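PDB 6JUF: SspB protein from Streptomyces clavuligerus, which probably acts as a metal-dependent DNA-cleaving enzyme in the Ssp system, a phosphorothioation-sensing bacterial defence against phages. Local coordinates for residues P87-R92 with E331-R336; A128-V133 with A170-C175; V48-G53 with Y58-W63. All blocks are in the same frame, centred on the assembly; numbering follows the deposited sequence.

Contact 1: P87-R92 with E331-R336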
loop_
_atom_site.group_PDB
_atom_site.type_symbol
_atom_site.label_atom_id
_atom_site.label_comp_id
_atom_site.label_asym_id
_atom_site.label_seq_id
_atom_site.Cartn_x
_atom_site.Cartn_y
_atom_site.Cartn_z
ATOM N N PRO B 87 -18.077 -0.839 -14.883
ATOM C CA PRO B 87 -17.879 -0.480 -13.487
ATOM C C PRO B 87 -19.187 -0.542 -12.648
ATOM O O PRO B 87 -20.242 -0.105 -13.112
ATOM C CB PRO B 87 -17.356 0.989 -13.560
ATOM C CG PRO B 87 -18.055 1.565 -14.774
ATOM C CD PRO B 87 -18.135 0.378 -15.755
ATOM N N THR B 88 -19.103 -1.096 -11.417
ATOM C CA THR B 88 -20.264 -1.201 -10.578
ATOM C C THR B 88 -20.478 0.112 -9.869
ATOM O O THR B 88 -19.516 0.935 -9.765
ATOM C CB THR B 88 -20.056 -2.304 -9.540
ATOM O OG1 THR B 88 -18.889 -1.962 -8.763
ATOM C CG2 THR B 88 -19.824 -3.641 -10.189
ATOM N N TRP B 89 -21.644 0.332 -9.327
ATOM C CA TRP B 89 -21.901 1.534 -8.541
ATOM C C TRP B 89 -20.982 1.551 -7.351
ATOM O O TRP B 89 -20.551 2.632 -6.928
ATOM C CB TRP B 89 -23.377 1.544 -8.161
ATOM C CG TRP B 89 -23.735 2.726 -7.262
ATOM C CD1 TRP B 89 -24.217 3.971 -7.656
ATOM C CD2 TRP B 89 -23.643 2.809 -5.791
ATOM N NE1 TRP B 89 -24.473 4.768 -6.565
ATOM C CE2 TRP B 89 -24.099 4.142 -5.420
ATOM C CE3 TRP B 89 -23.203 1.938 -4.804
ATOM C CZ2 TRP B 89 -24.205 4.551 -4.082
ATOM C CZ3 TRP B 89 -23.249 2.356 -3.484
ATOM C CH2 TRP B 89 -23.750 3.629 -3.125
ATOM N N GLU B 90 -20.648 0.371 -6.781
ATOM C CA GLU B 90 -19.726 0.360 -5.662
ATOM C C GLU B 90 -18.344 0.914 -6.005
ATOM O O GLU B 90 -17.673 1.574 -5.178
ATOM C CB GLU B 90 -19.610 -1.083 -5.012
ATOM C CG GLU B 90 -20.837 -1.487 -4.214
ATOM C CD GLU B 90 -22.057 -1.869 -5.031
ATOM O OE1 GLU B 90 -21.941 -2.066 -6.311
ATOM O OE2 GLU B 90 -23.103 -2.011 -4.426
ATOM N N ALA B 91 -17.854 0.621 -7.215
ATOM C CA ALA B 91 -16.581 1.158 -7.647
ATOM C C ALA B 91 -16.707 2.688 -7.807
ATOM O O ALA B 91 -15.795 3.420 -7.382
ATOM C CB ALA B 91 -16.136 0.544 -8.975
ATOM N N ARG B 92 -17.814 3.191 -8.345
ATOM C CA ARG B 92 -18.020 4.647 -8.411
ATOM C C ARG B 92 -17.998 5.237 -6.975
ATOM O O ARG B 92 -17.439 6.314 -6.804
ATOM C CB ARG B 92 -19.365 4.965 -9.081
ATOM C CG ARG B 92 -19.841 6.404 -9.000
ATOM C CD ARG B 92 -18.886 7.327 -9.749
ATOM N NE ARG B 92 -19.251 8.761 -9.680
ATOM C CZ ARG B 92 -18.868 9.594 -8.713
ATOM N NH1 ARG B 92 -18.177 9.165 -7.634
ATOM N NH2 ARG B 92 -19.236 10.882 -8.780
ATOM N N GLU B 331 -29.730 4.131 -9.382
ATOM C CA GLU B 331 -30.643 4.131 -10.525
ATOM C C GLU B 331 -30.014 4.900 -11.677
ATOM O O GLU B 331 -30.156 4.535 -12.839
ATOM C CB GLU B 331 -31.987 4.798 -10.118
ATOM C CG GLU B 331 -32.899 4.058 -9.126
ATOM C CD GLU B 331 -32.337 3.844 -7.699
ATOM O OE1 GLU B 331 -32.791 2.862 -7.038
ATOM O OE2 GLU B 331 -31.453 4.614 -7.186
ATOM N N ASP B 332 -29.375 6.019 -11.364
ATOM C CA ASP B 332 -28.681 6.856 -12.317
ATOM C C ASP B 332 -27.569 6.074 -12.955
ATOM O O ASP B 332 -27.393 6.082 -14.184
ATOM C CB ASP B 332 -27.996 8.034 -11.650
ATOM C CG ASP B 332 -28.944 9.084 -11.107
ATOM O OD1 ASP B 332 -30.071 9.262 -11.599
ATOM O OD2 ASP B 332 -28.472 9.791 -10.155
ATOM N N TRP B 333 -26.820 5.370 -12.103
ATOM C CA TRP B 333 -25.748 4.515 -12.609
ATOM C C TRP B 333 -26.233 3.362 -13.479
ATOM O O TRP B 333 -25.566 3.055 -14.519
ATOM C CB TRP B 333 -24.948 4.026 -11.387
ATOM C CG TRP B 333 -23.593 3.483 -11.718
ATOM C CD1 TRP B 333 -23.194 2.160 -11.779
ATOM C CD2 TRP B 333 -22.414 4.270 -12.025
ATOM N NE1 TRP B 333 -21.843 2.073 -12.139
ATOM C CE2 TRP B 333 -21.322 3.324 -12.298
ATOM C CE3 TRP B 333 -22.165 5.653 -12.137
ATOM C CZ2 TRP B 333 -20.048 3.765 -12.637
ATOM C CZ3 TRP B 333 -20.893 6.099 -12.498
ATOM C CH2 TRP B 333 -19.832 5.180 -12.751
ATOM N N ALA B 334 -27.339 2.732 -13.107
ATOM C CA ALA B 334 -27.942 1.651 -13.856
ATOM C C ALA B 334 -28.333 2.107 -15.261
ATOM O O ALA B 334 -28.167 1.376 -16.214
ATOM C CB ALA B 334 -29.133 1.108 -13.074
ATOM N N ARG B 335 -28.838 3.320 -15.383
ATOM C CA ARG B 335 -29.269 3.857 -16.681
ATOM C C ARG B 335 -28.041 4.107 -17.544
ATOM O O ARG B 335 -28.036 3.858 -18.762
ATOM C CB ARG B 335 -30.041 5.160 -16.461
ATOM C CG ARG B 335 -31.489 4.935 -16.021
ATOM C CD ARG B 335 -32.360 6.160 -16.257
ATOM N NE ARG B 335 -31.889 7.262 -15.433
ATOM C CZ ARG B 335 -32.286 7.493 -14.185
ATOM N NH1 ARG B 335 -33.200 6.722 -13.591
ATOM N NH2 ARG B 335 -31.779 8.515 -13.538
ATOM N N ARG B 336 -26.959 4.592 -16.927
ATOM C CA ARG B 336 -25.697 4.721 -17.639
ATOM C C ARG B 336 -25.074 3.375 -18.050
ATOM O O ARG B 336 -24.623 3.265 -19.211
ATOM C CB ARG B 336 -24.679 5.570 -16.886
ATOM C CG ARG B 336 -23.466 6.020 -17.670
ATOM C CD ARG B 336 -22.655 7.151 -16.936
ATOM N NE ARG B 336 -23.532 7.891 -15.999
ATOM C CZ ARG B 336 -23.161 8.566 -14.902
ATOM N NH1 ARG B 336 -21.872 8.712 -14.574
ATOM N NH2 ARG B 336 -24.096 9.134 -14.138
HETATM O O HOH W 1 -20.662 10.034 -11.968
#

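Contact 2: A128-V133 with A170-C175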
loop_
_atom_site.group_PDB
_atom_site.type_symbol
_atom_site.label_atom_id
_atom_site.label_comp_id
_atom_site.label_asym_id
_atom_site.label_seq_id
_atom_site.Cartn_x
_atom_site.Cartn_y
_atom_site.Cartn_z
ATOM N N ALA B 128 -13.934 -15.951 -5.945
ATOM C CA ALA B 128 -12.725 -16.490 -5.288
ATOM C C ALA B 128 -12.989 -17.720 -4.432
ATOM O O ALA B 128 -12.900 -17.647 -3.192
ATOM C CB ALA B 128 -12.005 -15.372 -4.486
ATOM N N PRO B 129 -13.368 -18.842 -5.069
ATOM C CA PRO B 129 -13.754 -20.014 -4.232
ATOM C C PRO B 129 -12.690 -20.441 -3.237
ATOM O O PRO B 129 -13.010 -20.890 -2.139
ATOM C CB PRO B 129 -14.078 -21.100 -5.276
ATOM C CG PRO B 129 -13.483 -20.569 -6.607
ATOM C CD PRO B 129 -13.644 -19.058 -6.513
ATOM N N SER B 130 -11.429 -20.370 -3.640
ATOM C CA SER B 130 -10.325 -20.805 -2.746
ATOM C C SER B 130 -10.270 -19.963 -1.495
ATOM O O SER B 130 -10.052 -20.479 -0.376
ATOM C CB SER B 130 -8.968 -20.862 -3.448
ATOM O OG SER B 130 -8.962 -21.945 -4.359
ATOM N N TRP B 131 -10.464 -18.662 -1.686
ATOM C CA TRP B 131 -10.555 -17.750 -0.515
ATOM C C TRP B 131 -11.745 -18.055 0.355
ATOM O O TRP B 131 -11.643 -18.043 1.599
ATOM C CB TRP B 131 -10.704 -16.299 -1.004
ATOM C CG TRP B 131 -9.374 -15.620 -1.361
ATOM C CD1 TRP B 131 -8.801 -14.579 -0.676
ATOM C CD2 TRP B 131 -8.514 -15.853 -2.535
ATOM N NE1 TRP B 131 -7.648 -14.130 -1.313
ATOM C CE2 TRP B 131 -7.417 -14.900 -2.437
ATOM C CE3 TRP B 131 -8.551 -16.735 -3.643
ATOM C CZ2 TRP B 131 -6.392 -14.847 -3.391
ATOM C CZ3 TRP B 131 -7.517 -16.695 -4.573
ATOM C CH2 TRP B 131 -6.447 -15.797 -4.455
ATOM N N TYR B 132 -12.888 -18.286 -0.275
ATOM C CA TYR B 132 -14.106 -18.672 0.465
ATOM C C TYR B 132 -13.878 -19.963 1.306
ATOM O O TYR B 132 -14.193 -19.995 2.482
ATOM C CB TYR B 132 -15.336 -18.804 -0.475
ATOM C CG TYR B 132 -16.585 -18.960 0.360
ATOM C CD1 TYR B 132 -17.019 -20.229 0.784
ATOM C CD2 TYR B 132 -17.364 -17.842 0.690
ATOM C CE1 TYR B 132 -18.171 -20.356 1.556
ATOM C CE2 TYR B 132 -18.501 -17.968 1.488
ATOM C CZ TYR B 132 -18.873 -19.212 1.925
ATOM O OH TYR B 132 -19.993 -19.335 2.685
ATOM N N VAL B 133 -13.270 -21.001 0.734
ATOM C CA VAL B 133 -12.951 -22.207 1.534
ATOM C C VAL B 133 -12.023 -21.819 2.691
ATOM O O VAL B 133 -12.252 -22.197 3.835
ATOM C CB VAL B 133 -12.258 -23.300 0.670
ATOM C CG1 VAL B 133 -11.866 -24.499 1.590
ATOM C CG2 VAL B 133 -13.217 -23.787 -0.417
ATOM N N ALA B 170 -3.383 -25.002 -5.914
ATOM C CA ALA B 170 -2.107 -24.673 -5.218
ATOM C C ALA B 170 -1.674 -23.245 -5.555
ATOM O O ALA B 170 -1.095 -22.565 -4.704
ATOM C CB ALA B 170 -0.984 -25.642 -5.634
ATOM N N LYS B 171 -1.935 -22.790 -6.784
ATOM C CA LYS B 171 -1.593 -21.407 -7.163
ATOM C C LYS B 171 -2.510 -20.421 -6.396
ATOM O O LYS B 171 -2.002 -19.322 -5.978
ATOM C CB LYS B 171 -1.764 -21.237 -8.675
ATOM C CG LYS B 171 -0.612 -21.891 -9.448
ATOM C CD LYS B 171 -0.964 -22.051 -10.915
ATOM C CE LYS B 171 0.182 -22.747 -11.652
ATOM N NZ LYS B 171 -0.242 -23.208 -12.982
ATOM N N ASP B 172 -3.786 -20.779 -6.181
ATOM C CA ASP B 172 -4.674 -19.923 -5.337
ATOM C C ASP B 172 -4.093 -19.832 -3.920
ATOM O O ASP B 172 -4.085 -18.752 -3.306
ATOM C CB ASP B 172 -6.098 -20.474 -5.245
ATOM C CG ASP B 172 -6.919 -20.216 -6.474
ATOM O OD1 ASP B 172 -6.482 -19.410 -7.332
ATOM O OD2 ASP B 172 -8.012 -20.802 -6.560
ATOM N N VAL B 173 -3.621 -20.948 -3.388
ATOM C CA VAL B 173 -3.106 -20.939 -2.022
ATOM C C VAL B 173 -1.883 -20.105 -1.922
ATOM O O VAL B 173 -1.703 -19.349 -0.964
ATOM C CB VAL B 173 -2.900 -22.382 -1.523
ATOM C CG1 VAL B 173 -2.168 -22.421 -0.196
ATOM C CG2 VAL B 173 -4.263 -23.038 -1.341
ATOM N N ASP B 174 -1.013 -20.216 -2.912
ATOM C CA ASP B 174 0.151 -19.302 -3.019
ATOM C C ASP B 174 -0.253 -17.840 -3.056
ATOM O O ASP B 174 0.327 -16.999 -2.347
ATOM C CB ASP B 174 0.985 -19.597 -4.269
ATOM C CG ASP B 174 1.839 -20.832 -4.107
ATOM O OD1 ASP B 174 2.050 -21.274 -2.958
ATOM O OD2 ASP B 174 2.302 -21.384 -5.111
ATOM N N CYS B 175 -1.285 -17.523 -3.819
ATOM C CA CYS B 175 -1.768 -16.127 -3.943
ATOM C C CYS B 175 -2.380 -15.632 -2.645
ATOM O O CYS B 175 -2.173 -14.464 -2.254
ATOM C CB CYS B 175 -2.811 -16.057 -5.053
ATOM S SG CYS B 175 -3.113 -14.299 -5.514
HETATM O O HOH W 2 -10.214 -19.333 -6.424
#

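Contact 3: V48-G53 with Y58-W63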
loop_
_atom_site.group_PDB
_atom_site.type_symbol
_atom_site.label_atom_id
_atom_site.label_comp_id
_atom_site.label_asym_id
_atom_site.label_seq_id
_atom_site.Cartn_x
_atom_site.Cartn_y
_atom_site.Cartn_z
ATOM N N VAL B 48 -0.451 -1.254 -23.027
ATOM C CA VAL B 48 -0.030 0.124 -22.951
ATOM C C VAL B 48 -1.075 0.995 -22.279
ATOM O O VAL B 48 -0.710 1.869 -21.504
ATOM C CB VAL B 48 0.327 0.640 -24.380
ATOM C CG1 VAL B 48 0.385 2.160 -24.432
ATOM C CG2 VAL B 48 1.671 0.021 -24.759
ATOM N N GLN B 49 -2.351 0.779 -22.576
ATOM C CA GLN B 49 -3.409 1.667 -22.108
ATOM C C GLN B 49 -3.610 1.462 -20.616
ATOM O O GLN B 49 -3.861 2.429 -19.903
ATOM C CB GLN B 49 -4.650 1.568 -22.992
ATOM C CG GLN B 49 -4.284 2.268 -24.292
ATOM C CD GLN B 49 -5.262 2.139 -25.433
ATOM O OE1 GLN B 49 -6.195 1.363 -25.376
ATOM N NE2 GLN B 49 -5.021 2.884 -26.493
ATOM N N LEU B 50 -3.510 0.221 -20.155
ATOM C CA LEU B 50 -3.721 -0.109 -18.736
ATOM C C LEU B 50 -2.399 0.075 -17.973
ATOM O O LEU B 50 -2.363 0.042 -16.736
ATOM C CB LEU B 50 -4.211 -1.563 -18.546
ATOM C CG LEU B 50 -5.544 -1.960 -19.189
ATOM C CD1 LEU B 50 -5.660 -3.468 -19.309
ATOM C CD2 LEU B 50 -6.696 -1.347 -18.452
ATOM N N GLY B 51 -1.305 0.208 -18.698
ATOM C CA GLY B 51 0.019 0.298 -18.120
ATOM C C GLY B 51 0.448 -0.940 -17.369
ATOM O O GLY B 51 1.026 -0.836 -16.281
ATOM N N VAL B 52 0.183 -2.094 -17.941
ATOM C CA VAL B 52 0.597 -3.386 -17.375
ATOM C C VAL B 52 1.226 -4.241 -18.480
ATOM O O VAL B 52 1.068 -3.983 -19.692
ATOM C CB VAL B 52 -0.614 -4.131 -16.704
ATOM C CG1 VAL B 52 -1.277 -3.195 -15.681
ATOM C CG2 VAL B 52 -1.692 -4.543 -17.730
ATOM N N GLY B 53 1.942 -5.272 -18.042
ATOM C CA GLY B 53 2.493 -6.256 -18.954
ATOM C C GLY B 53 1.409 -7.107 -19.614
ATOM O O GLY B 53 0.342 -7.286 -19.087
ATOM N N TYR B 58 -5.148 -10.040 -17.887
ATOM C CA TYR B 58 -6.221 -10.851 -17.360
ATOM C C TYR B 58 -6.322 -10.797 -15.826
ATOM O O TYR B 58 -7.408 -10.693 -15.279
ATOM C CB TYR B 58 -6.145 -12.298 -17.873
ATOM C CG TYR B 58 -7.506 -12.867 -17.848
ATOM C CD1 TYR B 58 -8.268 -12.802 -18.988
ATOM C CD2 TYR B 58 -8.051 -13.442 -16.670
ATOM C CE1 TYR B 58 -9.522 -13.259 -19.009
ATOM C CE2 TYR B 58 -9.369 -13.925 -16.683
ATOM C CZ TYR B 58 -10.068 -13.817 -17.878
ATOM O OH TYR B 58 -11.338 -14.328 -17.955
ATOM N N ALA B 59 -5.173 -10.866 -15.166
ATOM C CA ALA B 59 -5.165 -10.776 -13.695
ATOM C C ALA B 59 -5.801 -9.459 -13.240
ATOM O O ALA B 59 -6.582 -9.421 -12.304
ATOM C CB ALA B 59 -3.751 -10.929 -13.156
ATOM N N MET B 60 -5.477 -8.373 -13.931
ATOM C CA MET B 60 -6.066 -7.061 -13.595
ATOM C C MET B 60 -7.606 -7.067 -13.780
ATOM O O MET B 60 -8.345 -6.602 -12.911
ATOM C CB MET B 60 -5.419 -5.984 -14.469
ATOM C CG MET B 60 -5.930 -4.563 -14.221
ATOM S SD MET B 60 -5.186 -3.466 -15.419
ATOM C CE MET B 60 -5.126 -1.914 -14.535
ATOM N N ARG B 61 -8.058 -7.630 -14.913
ATOM C CA ARG B 61 -9.477 -7.804 -15.189
ATOM C C ARG B 61 -10.160 -8.647 -14.098
ATOM O O ARG B 61 -11.238 -8.267 -13.578
ATOM C CB ARG B 61 -9.588 -8.475 -16.565
ATOM C CG ARG B 61 -11.024 -8.848 -17.020
ATOM C CD ARG B 61 -10.928 -9.634 -18.328
ATOM N NE ARG B 61 -12.221 -10.107 -18.733
ATOM C CZ ARG B 61 -12.439 -10.666 -19.924
ATOM N NH1 ARG B 61 -11.408 -10.767 -20.788
ATOM N NH2 ARG B 61 -13.655 -11.102 -20.237
ATOM N N TYR B 62 -9.522 -9.781 -13.747
ATOM C CA TYR B 62 -10.020 -10.708 -12.749
ATOM C C TYR B 62 -10.241 -9.993 -11.396
ATOM O O TYR B 62 -11.269 -10.118 -10.768
ATOM C CB TYR B 62 -9.073 -11.928 -12.611
ATOM C CG TYR B 62 -9.457 -12.735 -11.387
ATOM C CD1 TYR B 62 -10.492 -13.680 -11.421
ATOM C CD2 TYR B 62 -8.779 -12.497 -10.157
ATOM C CE1 TYR B 62 -10.875 -14.345 -10.261
ATOM C CE2 TYR B 62 -9.157 -13.199 -9.000
ATOM C CZ TYR B 62 -10.225 -14.117 -9.083
ATOM O OH TYR B 62 -10.623 -14.769 -7.941
ATOM N N TRP B 63 -9.238 -9.228 -10.986
ATOM C CA TRP B 63 -9.275 -8.607 -9.651
ATOM C C TRP B 63 -10.405 -7.602 -9.602
ATOM O O TRP B 63 -11.095 -7.480 -8.586
ATOM C CB TRP B 63 -7.947 -8.019 -9.191
ATOM C CG TRP B 63 -7.012 -9.070 -8.724
ATOM C CD1 TRP B 63 -5.741 -9.353 -9.201
ATOM C CD2 TRP B 63 -7.252 -10.011 -7.614
ATOM N NE1 TRP B 63 -5.183 -10.436 -8.487
ATOM C CE2 TRP B 63 -6.046 -10.854 -7.517
ATOM C CE3 TRP B 63 -8.302 -10.205 -6.691
ATOM C CZ2 TRP B 63 -5.937 -11.881 -6.569
ATOM C CZ3 TRP B 63 -8.165 -11.242 -5.738
ATOM C CH2 TRP B 63 -7.020 -12.045 -5.689
#

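Contact 1: P87-R92 with E331-R336
The indole of Trp333, on helix 330-336, reaches into the corner where strand 83-87 turns into helix 89-95. One direct hydrogen bond crosses the contact: Trp333 NE1 donates to Pro87 O at 2.9 Å. The N-H points well (159°) and the acceptor lies close to the indole plane, but the donor stands clearly above the plane of the carbonyl. Trp333 CG is anti to the backbone N (chi1 -163°), which carries the indole straight out to this peptide.

Aliphatic groups cover one face of the same indole. Arg92 CB sits 3.8 Å from the centroid of the Trp333 six-membered ring, almost squarely over it, while CG and CD of Arg92 run on above the rim at CZ3. Over the five-membered ring of Trp333 lies Trp89 CA, also 3.8 Å from its centroid. These are CH-pi contacts. The two indoles themselves meet as an offset edge-to-face pair, the edge of Trp89 toward the face of Trp333, with five-membered ring centroids 5.7 Å apart and planes at 80°. The Trp333 methylene, CB, lies at the Trp89 edge. At the rim of the Trp333 indole, Pro87 CG packs 3.7 Å from Trp333 CZ2.

A water handles the polar margin. It accepts from Arg92 NE (3.0 Å) and from Arg336 NH1 (3.2 Å), standing between two like charges; the far end of Arg92 makes a salt bridge with Asp98. Trp89 NE1 is taken up by Pro328 O, which ties its indole to the loop just ahead of helix 330-336.

Thr88 is the N-cap: its OG1 accepts from Ala91 N and also bonds to Lys68 O. What results is a capped strand-to-helix junction, its last strand residue and first helical turn packed around a tryptophan from a helix near the C-terminal end of the chain.

Contact 2: A128-V133 with A170-C175
Ser130 OG donates to Asp172 OD2 at 2.7 Å through the anti lone pair of that oxygen, the one turned away from OD1, and this buried bond is the direct polar link between the two helices. Water 2 gives a second hydrogen bond to Asp172 OD2, also 2.7 Å, while accepting from Ser130 N (3.2 Å), so the first turn of helix 129-137 holds the oxygen both directly and through water. The serine hydroxyl lies beside its own backbone N (chi1 -71°), close to the amide that holds the water.

Next to this pair, Trp131 crosses Asp172 at about a right angle, ring and carboxylate planes 61° apart. The far corner of its indole reaches Cys175: CH2 of Trp131 is 3.7 Å from Cys175 CB. The Cys175 sulfur comes in at the ring's edge, 5.0 Å from the centroid of the Trp131 six-membered ring, a Cys sulfur-aromatic contact.

Asp172 OD1 is taken by His17 NE2 and Ala15 N. The arrangement is a helix-helix crossing at -68°, axes 9.8 Å apart, whose aspartate holds the loop leading to Glu18, a magnesium ligand with no metal bound here.

Contact 3: V48-G53 with Y58-W63
Met60 points straight from helix 57-66 at the end of helix 46-50, and its sulfur lies against the flank of Leu50. The chain is extended all the way: CG is anti to the backbone N (chi1 -180°) and SD continues the line (chi2 -175°), which gives the thioether its full reach. Leu50 meets it obliquely and with its whole side chain, led by Leu50 CB at 3.8 Å from Met60 SD and by Leu50 CD1 at 3.9 Å from the same sulfur. Beyond the sulfur, Met60 CE ends near the Leu50 backbone, 4.0 Å from Leu50 O.

Val52 comes to the sulfur from the loop, also obliquely, through one branch: Val52 CG1 is 3.9 Å from Met60 SD. A Schellman motif closes helix 46-50 here, with Gly51, of positive phi, as its C-prime residue; Val52 N turns back to Pro47 O, and Gly51 N makes a weak bond to Val48 O. The turn leaves Leu50 and Val52 both pointing toward Met60.

No hydrogen bond joins the segments; the contact is apolar. Helix 24-34 packs beside it, with Gln33 against Leu50, Trp26 against Val52 and Lys29 against Met60; Lys29 NZ also bonds to Leu50 O.

In the fold
Contacts 2 and 3 are neighbours: Trp131 and Cys175 of contact 2 pack on the indole of Trp63, on the helix that carries Met60. Contact 1 stands apart, its centre about 29 Å from that of contact 2, on the opposite side of the chain's centre; helix 24-34 nevertheless borders both contacts 1 and 3. These two lie well out, their centres about 18 and 19 Å from that of the chain. Every touching residue of contacts 1 and 2 is buried, whereas Val52 of contact 3 is partly exposed. Contact 3 uses apolar contacts alone; contact 1 adds one hydrogen bond and a water to aromatic packing. Contact 2, deepest at about 13 Å, is joined by a buried serine-carboxylate bond.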